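Local atomic coordinates of NIF3-related protein (PDB entry 2GX8), a protein that is of unknown function but carries the paired zinc site of the NIF3 family together with an inserted domain that is probably regulatory. Residues G356-K361 with Q388-P393. Residues are numbered along the deposited sequence; the frame is centred on the assembly and turned at random.
Sequences GHNVEK and QLHTDP. With ZN (zinc ion), chain L; ZN (zinc ion), chain M.
Beside the two-zinc site of the NIF3 fold, Asn358, which lies between the metal ligands His357 and Glu360 in sequence, packs its side chain against Asp392 and Thr391 of the 388-393 loop. The 3-10 turn that carries it places His357 NE2 2.1 Å from one zinc ion, while the Glu360 carboxylate bridges both metals; His93 completes the protein ligands of the first, His92 and Asp131 those of the second. Asn358 CG lies anti to the backbone N (chi1 -169°), which directs the amide toward the 388-393 loop. There it stacks, staggered, on the Asp392 side chain, amide and carboxylate planes only 12° apart: Asn358 CB meets Asp392 CG at 3.5 Å, while Asn358 CG and ND2 each lie 3.6 Å from Asp392 CB. Asn358 OD1 is 3.4 Å from Asp392 N, but the angle is too poor for a hydrogen bond, and two waters supply the polar links. One accepts from Asn358 N and donates to Asp392 OD2 at 2.6 Å; the other accepts from Asn358 ND2 at 2.9 Å and from Thr391 N at 3.0 Å, tying the amide to the loop backbone. Tyr339 of the second subunit hydrogen-bonds Asn358 OD1 and also stacks on the His357 ring, so the subunit interface reaches both Asn358 and a zinc ligand; Asp72 of the same chain is hydrogen-bonded to Thr391 OG1. The contact joins the turn between strand 351-354 and helix 362-377 to the loop running from strand 383-386, outermost within this chain in the five-stranded sheet, to strand 395-396.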
loop_
_atom_site.group_PDB
_atom_site.type_symbol
_atom_site.label_atom_id
_atom_site.label_comp_id
_atom_site.label_asym_id
_atom_site.label_seq_id
_atom_site.Cartn_x
_atom_site.Cartn_y
_atom_site.Cartn_z
ATOM N N GLY C 356 35.156 -1.049 -7.156
ATOM C CA GLY C 356 34.498 0.194 -6.792
ATOM C C GLY C 356 33.562 0.661 -7.888
ATOM O O GLY C 356 33.812 0.455 -9.087
ATOM N N HIS C 357 32.476 1.305 -7.469
ATOM C CA HIS C 357 31.457 1.844 -8.350
ATOM C C HIS C 357 32.090 2.860 -9.333
ATOM O O HIS C 357 31.674 2.980 -10.472
ATOM C CB HIS C 357 30.428 2.552 -7.463
ATOM C CG HIS C 357 29.125 2.868 -8.121
ATOM N ND1 HIS C 357 27.916 2.660 -7.489
ATOM C CD2 HIS C 357 28.829 3.418 -9.324
ATOM C CE1 HIS C 357 26.932 3.070 -8.267
ATOM N NE2 HIS C 357 27.460 3.515 -9.398
ATOM N N ASN C 358 33.126 3.556 -8.884
ATOM C CA ASN C 358 33.765 4.576 -9.683
ATOM C C ASN C 358 34.436 4.088 -10.953
ATOM O O ASN C 358 34.864 4.914 -11.731
ATOM C CB ASN C 358 34.757 5.366 -8.837
ATOM C CG ASN C 358 35.275 6.605 -9.532
ATOM O OD1 ASN C 358 34.576 7.621 -9.629
ATOM N ND2 ASN C 358 36.519 6.544 -9.989
ATOM N N VAL C 359 34.525 2.776 -11.185
ATOM C CA VAL C 359 35.127 2.298 -12.427
ATOM C C VAL C 359 34.246 2.621 -13.643
ATOM O O VAL C 359 34.665 2.450 -14.778
ATOM C CB VAL C 359 35.521 0.786 -12.392
ATOM C CG1 VAL C 359 36.420 0.511 -11.206
ATOM C CG2 VAL C 359 34.303 -0.116 -12.351
ATOM N N GLU C 360 33.017 3.064 -13.395
ATOM C CA GLU C 360 32.111 3.510 -14.455
ATOM C C GLU C 360 32.582 4.800 -15.097
ATOM O O GLU C 360 31.993 5.279 -16.039
ATOM C CB GLU C 360 30.738 3.800 -13.899
ATOM C CG GLU C 360 29.989 2.581 -13.566
ATOM C CD GLU C 360 28.567 2.933 -13.184
ATOM O OE1 GLU C 360 28.367 3.931 -12.456
ATOM O OE2 GLU C 360 27.648 2.222 -13.636
ATOM N N LYS C 361 33.635 5.375 -14.546
ATOM C CA LYS C 361 34.233 6.581 -15.063
ATOM C C LYS C 361 34.669 6.402 -16.534
ATOM O O LYS C 361 34.907 7.387 -17.227
ATOM C CB LYS C 361 35.430 6.931 -14.176
ATOM C CG LYS C 361 36.554 5.903 -14.267
ATOM C CD LYS C 361 37.732 6.328 -13.450
ATOM C CE LYS C 361 38.918 5.371 -13.596
ATOM N NZ LYS C 361 38.875 4.229 -12.685
ATOM N N GLN C 388 38.106 15.511 -16.238
ATOM C CA GLN C 388 39.355 14.912 -15.806
ATOM C C GLN C 388 39.359 14.570 -14.326
ATOM O O GLN C 388 40.168 13.747 -13.857
ATOM C CB GLN C 388 40.510 15.872 -16.092
ATOM C CG GLN C 388 40.716 16.270 -17.540
ATOM C CD GLN C 388 41.372 15.191 -18.388
ATOM O OE1 GLN C 388 40.794 14.129 -18.649
ATOM N NE2 GLN C 388 42.573 15.490 -18.870
ATOM N N LEU C 389 38.447 15.197 -13.597
ATOM C CA LEU C 389 38.381 15.036 -12.161
ATOM C C LEU C 389 38.079 13.618 -11.700
ATOM O O LEU C 389 37.248 12.919 -12.264
ATOM C CB LEU C 389 37.399 16.039 -11.570
ATOM C CG LEU C 389 37.794 17.429 -12.063
ATOM C CD1 LEU C 389 36.922 18.469 -11.432
ATOM C CD2 LEU C 389 39.279 17.735 -11.794
ATOM N N HIS C 390 38.797 13.213 -10.671
ATOM C CA HIS C 390 38.651 11.913 -10.078
ATOM C C HIS C 390 37.558 12.008 -8.993
ATOM O O HIS C 390 37.699 12.790 -8.051
ATOM C CB HIS C 390 39.998 11.526 -9.472
ATOM C CG HIS C 390 40.012 10.166 -8.859
ATOM N ND1 HIS C 390 40.090 9.012 -9.613
ATOM C CD2 HIS C 390 39.956 9.770 -7.567
ATOM C CE1 HIS C 390 40.080 7.963 -8.810
ATOM N NE2 HIS C 390 40.003 8.394 -7.564
ATOM N N THR C 391 36.488 11.224 -9.102
ATOM C CA THR C 391 35.402 11.339 -8.122
ATOM C C THR C 391 35.110 10.114 -7.257
ATOM O O THR C 391 34.003 9.986 -6.749
ATOM C CB THR C 391 34.080 11.786 -8.781
ATOM O OG1 THR C 391 33.744 10.862 -9.823
ATOM C CG2 THR C 391 34.203 13.187 -9.380
ATOM N N ASP C 392 36.093 9.236 -7.085
ATOM C CA ASP C 392 35.947 8.083 -6.232
ATOM C C ASP C 392 36.040 8.588 -4.799
ATOM O O ASP C 392 37.040 9.199 -4.411
ATOM C CB ASP C 392 37.098 7.118 -6.497
ATOM C CG ASP C 392 36.837 5.689 -5.985
ATOM O OD1 ASP C 392 37.674 4.825 -6.301
ATOM O OD2 ASP C 392 35.810 5.406 -5.315
ATOM N N PRO C 393 34.980 8.388 -4.005
ATOM C CA PRO C 393 35.041 8.844 -2.594
ATOM C C PRO C 393 35.966 8.042 -1.702
ATOM O O PRO C 393 36.297 8.508 -0.622
ATOM C CB PRO C 393 33.609 8.693 -2.098
ATOM C CG PRO C 393 32.899 7.816 -3.057
ATOM C CD PRO C 393 33.671 7.821 -4.370
HETATM ZN ZN ZN L . 26.291 4.147 -11.075
HETATM ZN ZN ZN M . 25.744 3.082 -14.179
HETATM O O HOH W 1 33.936 3.738 -5.857
HETATM O O HOH W 2 36.898 9.156 -11.191
#